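Local coordinates for protein histone-lysine N-methyltransferase, H3 lysine-9 specific SUVH4 (Arabidopsis thaliana, PDB 4QEO) that methylates histone H3 from S-adenosyl-L-methionine to mark chromatin for transcriptional silencing, and binds double-stranded methylated DNA, at residues A154-H157 / C158-N162; Y374-A377 / G378-V381; F69-R72 / A73-C76. All coordinates share one frame; numbering follows the deposited sequence.

Interaction 1 of 3, residues A154-H157 / C158-N162; sequences ALKH and CCEYN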
ATOM      1  N   ALA A 154     -23.645  24.397  -0.145  1.00 21.96           N
ATOM      2  CA  ALA A 154     -23.753  23.014   0.319  1.00 19.43           C
ATOM      3  C   ALA A 154     -23.378  22.877   1.799  1.00 21.34           C
ATOM      4  O   ALA A 154     -24.091  22.212   2.593  1.00 23.15           O
ATOM      5  CB  ALA A 154     -22.874  22.082  -0.568  1.00 18.70           C
ATOM      6  N   LEU A 155     -22.267  23.507   2.175  1.00 20.49           N
ATOM      7  CA  LEU A 155     -21.843  23.544   3.590  1.00 18.08           C
ATOM      8  C   LEU A 155     -22.843  24.314   4.443  1.00 23.38           C
ATOM      9  O   LEU A 155     -23.112  23.953   5.601  1.00 22.14           O
ATOM     10  CB  LEU A 155     -20.453  24.170   3.720  1.00 18.21           C
ATOM     11  CG  LEU A 155     -19.295  23.273   3.225  1.00 20.77           C
ATOM     12  CD1 LEU A 155     -17.998  24.077   3.162  1.00 18.26           C
ATOM     13  CD2 LEU A 155     -19.148  22.086   4.166  1.00 19.95           C
ATOM     14  N   LYS A 156     -23.401  25.387   3.884  1.00 20.07           N
ATOM     15  CA  LYS A 156     -24.452  26.117   4.617  1.00 19.26           C
ATOM     16  C   LYS A 156     -25.640  25.206   4.932  1.00 24.37           C
ATOM     17  O   LYS A 156     -26.183  25.217   6.046  1.00 23.48           O
ATOM     18  CB  LYS A 156     -24.894  27.362   3.821  1.00 19.29           C
ATOM     19  CG  LYS A 156     -26.348  27.828   4.045  1.00 19.43           C
ATOM     20  CD  LYS A 156     -26.642  29.067   3.135  1.00 24.28           C
ATOM     21  CE  LYS A 156     -28.146  29.398   3.004  1.00 22.73           C
ATOM     22  NZ  LYS A 156     -28.709  29.925   4.273  1.00 26.23           N
ATOM     23  N   HIS A 157     -26.042  24.397   3.956  1.00 18.74           N
ATOM     24  CA  HIS A 157     -27.175  23.504   4.189  1.00 22.22           C
ATOM     25  C   HIS A 157     -26.811  22.424   5.219  1.00 24.42           C
ATOM     26  O   HIS A 157     -27.659  22.008   6.013  1.00 24.59           O
ATOM     27  CB  HIS A 157     -27.676  22.879   2.875  1.00 24.09           C
ATOM     28  CG  HIS A 157     -28.375  23.863   1.973  1.00 26.67           C
ATOM     29  ND1 HIS A 157     -28.416  23.725   0.602  1.00 24.88           N
ATOM     30  CD2 HIS A 157     -29.038  25.013   2.254  1.00 29.68           C
ATOM     31  CE1 HIS A 157     -29.102  24.731   0.078  1.00 28.50           C
ATOM     32  NE2 HIS A 157     -29.478  25.533   1.060  1.00 27.65           N
ATOM     33  N   CYS A 158     -25.560  21.975   5.197  1.00 21.13           N
ATOM     34  CA  CYS A 158     -25.108  21.030   6.217  1.00 23.14           C
ATOM     35  C   CYS A 158     -25.293  21.593   7.618  1.00 20.93           C
ATOM     36  O   CYS A 158     -25.808  20.899   8.521  1.00 21.75           O
ATOM     37  CB  CYS A 158     -23.635  20.660   6.010  1.00 22.26           C
ATOM     38  SG  CYS A 158     -23.324  19.575   4.616  1.00 23.47           S
ATOM     39  N   CYS A 159     -24.835  22.830   7.804  1.00 21.24           N
ATOM     40  CA  CYS A 159     -25.014  23.548   9.071  1.00 21.76           C
ATOM     41  C   CYS A 159     -26.481  23.604   9.461  1.00 24.22           C
ATOM     42  O   CYS A 159     -26.844  23.311  10.600  1.00 27.16           O
ATOM     43  CB  CYS A 159     -24.495  24.996   8.938  1.00 21.27           C
ATOM     44  SG  CYS A 159     -24.640  25.967  10.463  1.00 23.69           S
ATOM     45  N   GLU A 160     -27.320  23.987   8.508  1.00 25.13           N
ATOM     46  CA  GLU A 160     -28.748  24.170   8.776  1.00 24.96           C
ATOM     47  C   GLU A 160     -29.513  22.863   9.067  1.00 25.87           C
ATOM     48  O   GLU A 160     -30.544  22.886   9.737  1.00 24.30           O
ATOM     49  CB  GLU A 160     -29.391  24.942   7.624  1.00 20.89           C
ATOM     50  CG  GLU A 160     -29.004  26.435   7.706  1.00 25.21           C
ATOM     51  CD  GLU A 160     -29.271  27.216   6.437  1.00 32.39           C
ATOM     52  OE1 GLU A 160     -29.682  26.601   5.432  1.00 29.08           O
ATOM     53  OE2 GLU A 160     -29.051  28.453   6.461  1.00 29.49           O
ATOM     54  N   TYR A 161     -28.997  21.739   8.579  1.00 24.97           N
ATOM     55  CA  TYR A 161     -29.655  20.436   8.802  1.00 27.99           C
ATOM     56  C   TYR A 161     -28.932  19.437   9.711  1.00 25.57           C
ATOM     57  O   TYR A 161     -29.385  18.295   9.865  1.00 27.49           O
ATOM     58  CB  TYR A 161     -29.946  19.756   7.475  1.00 24.79           C
ATOM     59  CG  TYR A 161     -31.126  20.355   6.787  1.00 27.76           C
ATOM     60  CD1 TYR A 161     -32.408  19.925   7.103  1.00 29.19           C
ATOM     61  CD2 TYR A 161     -30.973  21.377   5.850  1.00 24.79           C
ATOM     62  CE1 TYR A 161     -33.510  20.471   6.494  1.00 34.90           C
ATOM     63  CE2 TYR A 161     -32.082  21.938   5.229  1.00 31.39           C
ATOM     64  CZ  TYR A 161     -33.344  21.475   5.558  1.00 33.96           C
ATOM     65  OH  TYR A 161     -34.460  22.002   4.970  1.00 38.18           O
ATOM     66  N   ASN A 162     -27.850  19.888  10.330  1.00 20.32           N
ATOM     67  CA  ASN A 162     -27.009  19.049  11.156  1.00 24.76           C
ATOM     68  C   ASN A 162     -26.427  17.830  10.427  1.00 27.52           C
ATOM     69  O   ASN A 162     -26.260  16.763  11.020  1.00 24.15           O
ATOM     70  CB  ASN A 162     -27.763  18.643  12.431  1.00 22.95           C
ATOM     71  CG  ASN A 162     -27.899  19.778  13.387  1.00 26.24           C
ATOM     72  OD1 ASN A 162     -27.203  20.784  13.255  1.00 23.04           O
ATOM     73  ND2 ASN A 162     -28.808  19.648  14.360  1.00 25.65           N
TER

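Interaction 2 of 3, residues Y374-A377 / G378-V381; sequences YIPA and GSPV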
ATOM      1  N   TYR A 374       6.954   4.704   4.114  1.00 39.43           N
ATOM      2  CA  TYR A 374       5.922   4.338   3.158  1.00 39.18           C
ATOM      3  C   TYR A 374       6.447   3.361   2.118  1.00 41.08           C
ATOM      4  O   TYR A 374       7.554   3.527   1.614  1.00 43.01           O
ATOM      5  CB  TYR A 374       5.379   5.604   2.493  1.00 38.83           C
ATOM      6  CG  TYR A 374       4.498   6.428   3.419  1.00 42.92           C
ATOM      7  CD1 TYR A 374       3.176   6.075   3.638  1.00 39.91           C
ATOM      8  CD2 TYR A 374       4.994   7.548   4.081  1.00 44.12           C
ATOM      9  CE1 TYR A 374       2.362   6.819   4.485  1.00 44.01           C
ATOM     10  CE2 TYR A 374       4.190   8.291   4.933  1.00 45.06           C
ATOM     11  CZ  TYR A 374       2.878   7.922   5.134  1.00 42.98           C
ATOM     12  OH  TYR A 374       2.073   8.662   5.977  1.00 48.24           O
ATOM     13  N   ILE A 375       5.658   2.325   1.832  1.00 37.45           N
ATOM     14  CA  ILE A 375       5.980   1.361   0.779  1.00 33.24           C
ATOM     15  C   ILE A 375       4.914   1.389  -0.328  1.00 33.64           C
ATOM     16  O   ILE A 375       3.767   0.983  -0.109  1.00 33.38           O
ATOM     17  CB  ILE A 375       6.097  -0.067   1.334  1.00 37.29           C
ATOM     18  CG1 ILE A 375       7.167  -0.125   2.427  1.00 39.98           C
ATOM     19  CG2 ILE A 375       6.420  -1.046   0.212  1.00 36.84           C
ATOM     20  CD1 ILE A 375       7.355  -1.493   3.035  1.00 37.87           C
ATOM     21  N   PRO A 376       5.282   1.894  -1.517  1.00 38.14           N
ATOM     22  CA  PRO A 376       4.320   1.958  -2.621  1.00 35.45           C
ATOM     23  C   PRO A 376       3.955   0.568  -3.131  1.00 30.98           C
ATOM     24  O   PRO A 376       4.801  -0.332  -3.152  1.00 32.42           O
ATOM     25  CB  PRO A 376       5.077   2.740  -3.708  1.00 38.12           C
ATOM     26  CG  PRO A 376       6.159   3.476  -2.970  1.00 42.11           C
ATOM     27  CD  PRO A 376       6.555   2.551  -1.856  1.00 40.21           C
ATOM     28  N   ALA A 377       2.705   0.405  -3.546  1.00 31.47           N
ATOM     29  CA  ALA A 377       2.229  -0.856  -4.113  1.00 35.20           C
ATOM     30  C   ALA A 377       3.039  -1.217  -5.350  1.00 31.59           C
ATOM     31  O   ALA A 377       3.221  -0.386  -6.232  1.00 32.41           O
ATOM     32  CB  ALA A 377       0.745  -0.737  -4.473  1.00 32.90           C
ATOM     33  N   GLY A 378       3.516  -2.457  -5.415  1.00 31.48           N
ATOM     34  CA  GLY A 378       4.330  -2.901  -6.526  1.00 29.18           C
ATOM     35  C   GLY A 378       5.809  -2.902  -6.196  1.00 31.26           C
ATOM     36  O   GLY A 378       6.606  -3.441  -6.953  1.00 35.42           O
ATOM     37  N   SER A 379       6.185  -2.301  -5.071  1.00 30.12           N
ATOM     38  CA  SER A 379       7.593  -2.243  -4.692  1.00 33.56           C
ATOM     39  C   SER A 379       8.009  -3.605  -4.190  1.00 37.96           C
ATOM     40  O   SER A 379       7.236  -4.278  -3.491  1.00 34.22           O
ATOM     41  CB  SER A 379       7.849  -1.196  -3.597  1.00 33.90           C
ATOM     42  OG  SER A 379       7.499   0.116  -4.010  1.00 31.78           O
ATOM     43  N   PRO A 380       9.228  -4.029  -4.551  1.00 32.99           N
ATOM     44  CA  PRO A 380       9.746  -5.270  -3.969  1.00 31.92           C
ATOM     45  C   PRO A 380      10.109  -5.045  -2.512  1.00 33.70           C
ATOM     46  O   PRO A 380      10.657  -3.998  -2.159  1.00 30.46           O
ATOM     47  CB  PRO A 380      11.006  -5.541  -4.795  1.00 31.32           C
ATOM     48  CG  PRO A 380      11.438  -4.186  -5.272  1.00 31.60           C
ATOM     49  CD  PRO A 380      10.176  -3.413  -5.504  1.00 28.11           C
ATOM     50  N   VAL A 381       9.782  -6.016  -1.672  1.00 33.02           N
ATOM     51  CA  VAL A 381      10.220  -6.000  -0.286  1.00 34.85           C
ATOM     52  C   VAL A 381      11.450  -6.899  -0.107  1.00 37.75           C
ATOM     53  O   VAL A 381      12.479  -6.443   0.405  1.00 32.99           O
ATOM     54  CB  VAL A 381       9.093  -6.410   0.683  1.00 37.35           C
ATOM     55  CG1 VAL A 381       9.610  -6.470   2.121  1.00 32.95           C
ATOM     56  CG2 VAL A 381       7.943  -5.421   0.583  1.00 37.98           C
TER

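Interaction 3 of 3, residues F69-R72 / A73-C76; sequences FFSR and AEMC. With nucleotides of chain B.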
ATOM      1  N   PHE A  69      -4.895   7.911   2.366  1.00 23.86           N
ATOM      2  CA  PHE A  69      -4.944   7.897   0.914  1.00 22.67           C
ATOM      3  C   PHE A  69      -3.626   8.449   0.406  1.00 28.31           C
ATOM      4  O   PHE A  69      -3.059   9.348   1.021  1.00 26.69           O
ATOM      5  CB  PHE A  69      -6.100   8.762   0.392  1.00 25.90           C
ATOM      6  CG  PHE A  69      -7.468   8.208   0.682  1.00 28.56           C
ATOM      7  CD1 PHE A  69      -7.978   7.146  -0.055  1.00 26.29           C
ATOM      8  CD2 PHE A  69      -8.253   8.770   1.673  1.00 28.89           C
ATOM      9  CE1 PHE A  69      -9.253   6.649   0.209  1.00 25.95           C
ATOM     10  CE2 PHE A  69      -9.531   8.294   1.945  1.00 28.73           C
ATOM     11  CZ  PHE A  69     -10.038   7.235   1.216  1.00 27.93           C
ATOM     12  N   PHE A  70      -3.130   7.917  -0.709  1.00 25.76           N
ATOM     13  CA  PHE A  70      -1.805   8.312  -1.202  1.00 29.06           C
ATOM     14  C   PHE A  70      -1.870   9.330  -2.339  1.00 30.36           C
ATOM     15  O   PHE A  70      -0.841   9.791  -2.834  1.00 32.58           O
ATOM     16  CB  PHE A  70      -0.967   7.061  -1.553  1.00 32.30           C
ATOM     17  CG  PHE A  70      -0.610   6.242  -0.337  1.00 31.10           C
ATOM     18  CD1 PHE A  70      -1.564   5.448   0.280  1.00 33.29           C
ATOM     19  CD2 PHE A  70       0.646   6.311   0.217  1.00 44.61           C
ATOM     20  CE1 PHE A  70      -1.262   4.725   1.411  1.00 36.37           C
ATOM     21  CE2 PHE A  70       0.953   5.577   1.348  1.00 50.17           C
ATOM     22  CZ  PHE A  70      -0.001   4.788   1.944  1.00 44.15           C
ATOM     23  N   SER A  71      -3.091   9.718  -2.710  1.00 25.25           N
ATOM     24  CA  SER A  71      -3.310  10.716  -3.756  1.00 23.63           C
ATOM     25  C   SER A  71      -4.771  11.185  -3.744  1.00 23.76           C
ATOM     26  O   SER A  71      -5.630  10.487  -3.201  1.00 23.91           O
ATOM     27  CB  SER A  71      -2.968  10.126  -5.126  1.00 21.63           C
ATOM     28  OG  SER A  71      -3.953   9.182  -5.524  1.00 24.84           O
ATOM     29  N   ARG A  72      -5.057  12.364  -4.311  1.00 24.55           N
ATOM     30  CA  ARG A  72      -6.449  12.809  -4.481  1.00 23.28           C
ATOM     31  C   ARG A  72      -7.173  11.808  -5.393  1.00 21.88           C
ATOM     32  O   ARG A  72      -8.343  11.431  -5.169  1.00 25.25           O
ATOM     33  CB  ARG A  72      -6.513  14.249  -5.061  1.00 18.04           C
ATOM     34  CG  ARG A  72      -6.091  15.383  -4.082  1.00 20.00           C
ATOM     35  CD  ARG A  72      -7.150  15.585  -2.928  1.00 20.33           C
ATOM     36  NE  ARG A  72      -8.461  15.771  -3.540  1.00 24.65           N
ATOM     37  CZ  ARG A  72      -9.044  16.954  -3.717  1.00 21.73           C
ATOM     38  NH1 ARG A  72      -8.480  18.068  -3.254  1.00 19.56           N
ATOM     39  NH2 ARG A  72     -10.208  17.014  -4.345  1.00 20.21           N
ATOM     40  N   ALA A  73      -6.435  11.325  -6.394  1.00 23.03           N
ATOM     41  CA  ALA A  73      -6.968  10.362  -7.359  1.00 22.26           C
ATOM     42  C   ALA A  73      -7.496   9.087  -6.701  1.00 21.83           C
ATOM     43  O   ALA A  73      -8.527   8.578  -7.107  1.00 25.60           O
ATOM     44  CB  ALA A  73      -5.906  10.020  -8.432  1.00 27.63           C
ATOM     45  N   GLU A  74      -6.783   8.565  -5.701  1.00 24.52           N
ATOM     46  CA  GLU A  74      -7.227   7.351  -4.999  1.00 27.95           C
ATOM     47  C   GLU A  74      -8.617   7.548  -4.393  1.00 21.75           C
ATOM     48  O   GLU A  74      -9.496   6.657  -4.457  1.00 24.33           O
ATOM     49  CB  GLU A  74      -6.259   7.000  -3.867  1.00 32.19           C
ATOM     50  CG  GLU A  74      -5.212   5.997  -4.190  1.00 39.66           C
ATOM     51  CD  GLU A  74      -4.671   5.315  -2.941  1.00 41.19           C
ATOM     52  OE1 GLU A  74      -4.059   4.236  -3.073  1.00 42.47           O
ATOM     53  OE2 GLU A  74      -4.879   5.844  -1.826  1.00 33.17           O
ATOM     54  N   MET A  75      -8.804   8.727  -3.796  1.00 21.28           N
ATOM     55  CA  MET A  75     -10.098   9.117  -3.232  1.00 21.44           C
ATOM     56  C   MET A  75     -11.178   9.142  -4.292  1.00 25.80           C
ATOM     57  O   MET A  75     -12.309   8.692  -4.047  1.00 22.59           O
ATOM     58  CB  MET A  75     -10.011  10.480  -2.512  1.00 20.61           C
ATOM     59  CG  MET A  75      -9.112  10.405  -1.295  1.00 26.07           C
ATOM     60  SD  MET A  75      -9.168  11.872  -0.253  1.00 37.83           S
ATOM     61  CE  MET A  75      -7.903  12.786  -1.034  1.00 23.12           C
ATOM     62  N   CYS A  76     -10.844   9.657  -5.474  1.00 22.89           N
ATOM     63  CA  CYS A  76     -11.803   9.541  -6.580  1.00 26.20           C
ATOM     64  C   CYS A  76     -12.108   8.083  -6.941  1.00 29.84           C
ATOM     65  O   CYS A  76     -13.264   7.723  -7.194  1.00 25.85           O
ATOM     66  CB  CYS A  76     -11.298  10.258  -7.833  1.00 29.22           C
ATOM     67  SG  CYS A  76     -10.979  12.026  -7.607  1.00 32.43           S
TER
ATOM     68  P    DA B   8      -5.288  20.010  -2.901  1.00 30.27           P
ATOM     69  OP1  DA B   8      -6.006  19.240  -1.936  1.00 27.90           O
ATOM     70  OP2  DA B   8      -3.873  20.078  -2.818  1.00 26.72           O
ATOM     71  O5'  DA B   8      -5.688  19.306  -4.254  1.00 27.64           O
ATOM     72  C5'  DA B   8      -4.966  19.574  -5.440  1.00 29.45           C
ATOM     73  C4'  DA B   8      -4.610  18.286  -6.132  1.00 29.76           C
ATOM     74  O4'  DA B   8      -4.405  18.555  -7.522  1.00 27.78           O
ATOM     75  C3'  DA B   8      -3.300  17.682  -5.656  1.00 29.16           C
ATOM     76  O3'  DA B   8      -3.321  16.274  -5.879  1.00 27.53           O
ATOM     77  C2'  DA B   8      -2.282  18.448  -6.474  1.00 28.73           C
ATOM     78  C1'  DA B   8      -3.036  18.820  -7.750  1.00 29.59           C
ATOM     79  N9   DA B   8      -2.927  20.205  -8.193  1.00 34.14           N
ATOM     80  C8   DA B   8      -2.823  21.347  -7.447  1.00 34.64           C
ATOM     81  N7   DA B   8      -2.798  22.443  -8.161  1.00 35.23           N
ATOM     82  C5   DA B   8      -2.910  21.992  -9.465  1.00 33.99           C
ATOM     83  C6   DA B   8      -2.946  22.664 -10.699  1.00 36.81           C
ATOM     84  N6   DA B   8      -2.883  23.987 -10.823  1.00 36.21           N
ATOM     85  N1   DA B   8      -3.070  21.918 -11.812  1.00 40.97           N
ATOM     86  C2   DA B   8      -3.131  20.592 -11.689  1.00 40.92           C
ATOM     87  N3   DA B   8      -3.117  19.847 -10.591  1.00 37.76           N
ATOM     88  C4   DA B   8      -2.999  20.617  -9.499  1.00 34.68           C
ATOM     89  P    DT B   9      -2.262  15.265  -5.372  1.00 28.67           P
ATOM     90  OP1  DT B   9      -2.820  13.964  -5.401  1.00 27.69           O
ATOM     91  OP2  DT B   9      -1.699  15.777  -4.166  1.00 32.57           O
ATOM     92  O5'  DT B   9      -1.164  15.361  -6.509  1.00 30.74           O
ATOM     93  C5'  DT B   9      -1.396  14.796  -7.799  1.00 32.41           C
ATOM     94  C4'  DT B   9      -0.356  15.254  -8.795  1.00 40.53           C
ATOM     95  O4'  DT B   9      -0.564  16.620  -9.136  1.00 37.77           O
ATOM     96  C3'  DT B   9       1.102  15.174  -8.339  1.00 40.67           C
ATOM     97  O3'  DT B   9       1.686  13.982  -8.835  1.00 42.50           O
ATOM     98  C2'  DT B   9       1.757  16.390  -8.968  1.00 42.94           C
ATOM     99  C1'  DT B   9       0.631  17.103  -9.693  1.00 46.28           C
ATOM    100  N1   DT B   9       0.614  18.553  -9.556  1.00 46.80           N
ATOM    101  C2   DT B   9       0.538  19.322 -10.692  1.00 47.77           C
ATOM    102  O2   DT B   9       0.544  18.854 -11.812  1.00 46.52           O
ATOM    103  N3   DT B   9       0.468  20.668 -10.464  1.00 43.01           N
ATOM    104  C4   DT B   9       0.449  21.304  -9.244  1.00 44.03           C
ATOM    105  O4   DT B   9       0.362  22.519  -9.196  1.00 48.00           O
ATOM    106  C5   DT B   9       0.506  20.437  -8.096  1.00 40.38           C
ATOM    107  C7   DT B   9       0.511  21.041  -6.729  1.00 34.54           C
ATOM    108  C6   DT B   9       0.568  19.121  -8.307  1.00 41.54           C
TER

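Interaction 1 of 3, residues A154-H157 / C158-N162
The ring of His157 receives Glu160 at its edge: the carboxylate oxygen OE1 lies close to the imidazole plane, 3.6 Å from ring carbon CD2, and this position sets it beside a C-H edge. Imidazole and carboxylate are turned 42° against each other. Tyr161 likewise offers an edge, with CD2 3.4 Å from the carbonyl oxygen of His157, an atom close to the phenol ring plane. That same oxygen accepts the backbone bond from Tyr161 N at 2.9 Å, so it is met by both the amide and the ring of one residue. The other carboxylate oxygen of Glu160 belongs to Lys156. Its NZ approaches OE2 on the syn side, 16° out of the carboxylate plane, and closes a salt bridge of 2.7 Å. Lys156 sets out with CG opposite its own amide nitrogen (chi1 151°), runs on nearly straight and bends at the last torsion, which swings NZ over to the acid.

All this belongs to the last turns of helix 151-161 in the SRA domain. The salt bridge is an i to i+4 pairing laid over the i to i+4 backbone ladder, whereas His157 and Glu160 meet i to i+3. Cys159 N donates to Leu155 O at 3.0 Å, and the neighbouring rungs join Cys158 to Ala154 and Glu160 to Lys156. At the C-terminal end Asn162 takes a positive phi and closes a Schellman motif. Near such an end the lysine would probably temper the unfavourable meeting of the Glu160 charge with the helix dipole. On the buried side, His157 ND1 is hydrogen-bonded to Pro105 O, Ala154 and Leu155 pack on Ala107 of strand 106-112, and Cys158 and Cys159 rest on Val190 of strand 180-197.

Interaction 2 of 3, residues Y374-A377 / G378-V381
Two groups of Ser379 grip the carbonyl oxygen of Pro376. The hydroxyl OG donates to it at 2.9 Å and the backbone N at 3.1 Å, and both arrive from the same face of the carbonyl plane, tilted from it by roughly a third of a right angle. The hydrogen bond from the Ser379 amide closes a type II beta turn running from Pro376 to Ser379; the hydroxyl doubles it from the side chain. This is possible because Ser379 places OG beside its own backbone N and opposite its carbonyl carbon (chi1 -61°), so that both donors look back across the turn.

OG also lies against the proline ring, 3.4 Å from Pro376 CD, and the CB of Ser379 meets Ile375 CG2 at 4.1 Å, a looser apolar touch. With an alanine here, the Pro376 oxygen would probably keep the amide as its one donor from across the turn, and a small gap would open beside the proline ring. At the far corner Gly378 adopts phi 100°, as the third residue of a type II turn commonly does. A side chain there would run into the Ala377 oxygen, since its CB would fall 2.4 Å from it.

The turn is pinned from outside as well: Ala377 N is hydrogen-bonded to Asn491 OD1, and Ala377 O to Arg323 NE; the side chains of Pro376 and Ser379 touch that arginine too. Within the SET domain the turn follows strand 367-371 and feeds directly into strand 380-383, an outermost strand of its four-stranded sheet. There backbone hydrogen bonds between Gly378 and Ser379 and Ala488, and between Val381 and Leu486, lay the emerging chain beside strand 483-488, while Gly378 is also bonded to Leu324 of strand 323-324.

Interaction 3 of 3, residues F69-R72 / A73-C76
A capped helix N-terminus holding a DNA backbone is the setting of this contact, at the start of helix 72-78 in the SRA domain. Ser71 is the N-cap: its OG accepts from Glu74 N at 2.9 Å, occupying an amide of the first turn that has no earlier helical carbonyl to bind. With chi1 at 72°, OG stands between its own N and carbonyl carbon, which turns it toward that amide. Glu74 does not return a bond to the cap residue; its OE2 accepts from Phe70 N, one residue earlier, at 2.9 Å and from above the carboxylate plane. The same oxygen lies at the edges of the Phe69 and Phe70 rings, whose planes stand almost perpendicular to the carboxylate.

The amide directly after the cap residue, Arg72 N, points out of the helix end and gives a nearly straight bond (174°) of 3.0 Å to OP1 of DT9 of chain B. Arg72 NH1 adds a second phosphate, meeting OP1 of DA8 of chain B at 3.0 Å in the guanidinium plane, while NH2 is held by the carbonyls of Asn86 and His83. A helix N-terminus and an arginine together would be expected to suit phosphate charge. Met75 touches both Arg72 and Phe69: its CE lies 3.5 Å from Arg72 CD, and its CG sits over one face of the Phe69 ring, 3.5 Å from the centroid, in a CH-pi contact. The sulfur takes an oblique Met-aromatic position 4.3 Å from the same centroid.

Phe69, Arg72 and Met75 pack on Tyr182 of strand 180-197, whereas Ala73 and Cys76 face Val41 of helix 36-46, and Ala73 and Glu74 reach Phe21 of helix 10-30.

In the fold
Along the chain the order is interaction 3, then interaction 1, then interaction 2. Interactions 3 and 1 both lie in the SRA domain, their centres about 25 Å apart, and both pack on strand 180-197 of its mixed sheet. Interaction 2 belongs to the SET domain, with its centre about 41 Å from that of interaction 1 but only about 17 Å from that of interaction 3. These two touch: Tyr374 CD1 comes to 3.2 Å from Phe70 CE2, the ring planes near 85° apart. Residues flanking the phosphate-binding helix start and the SET turn thus meet where the two domains adjoin, which puts the DNA-contacting region in direct packing with the SET domain.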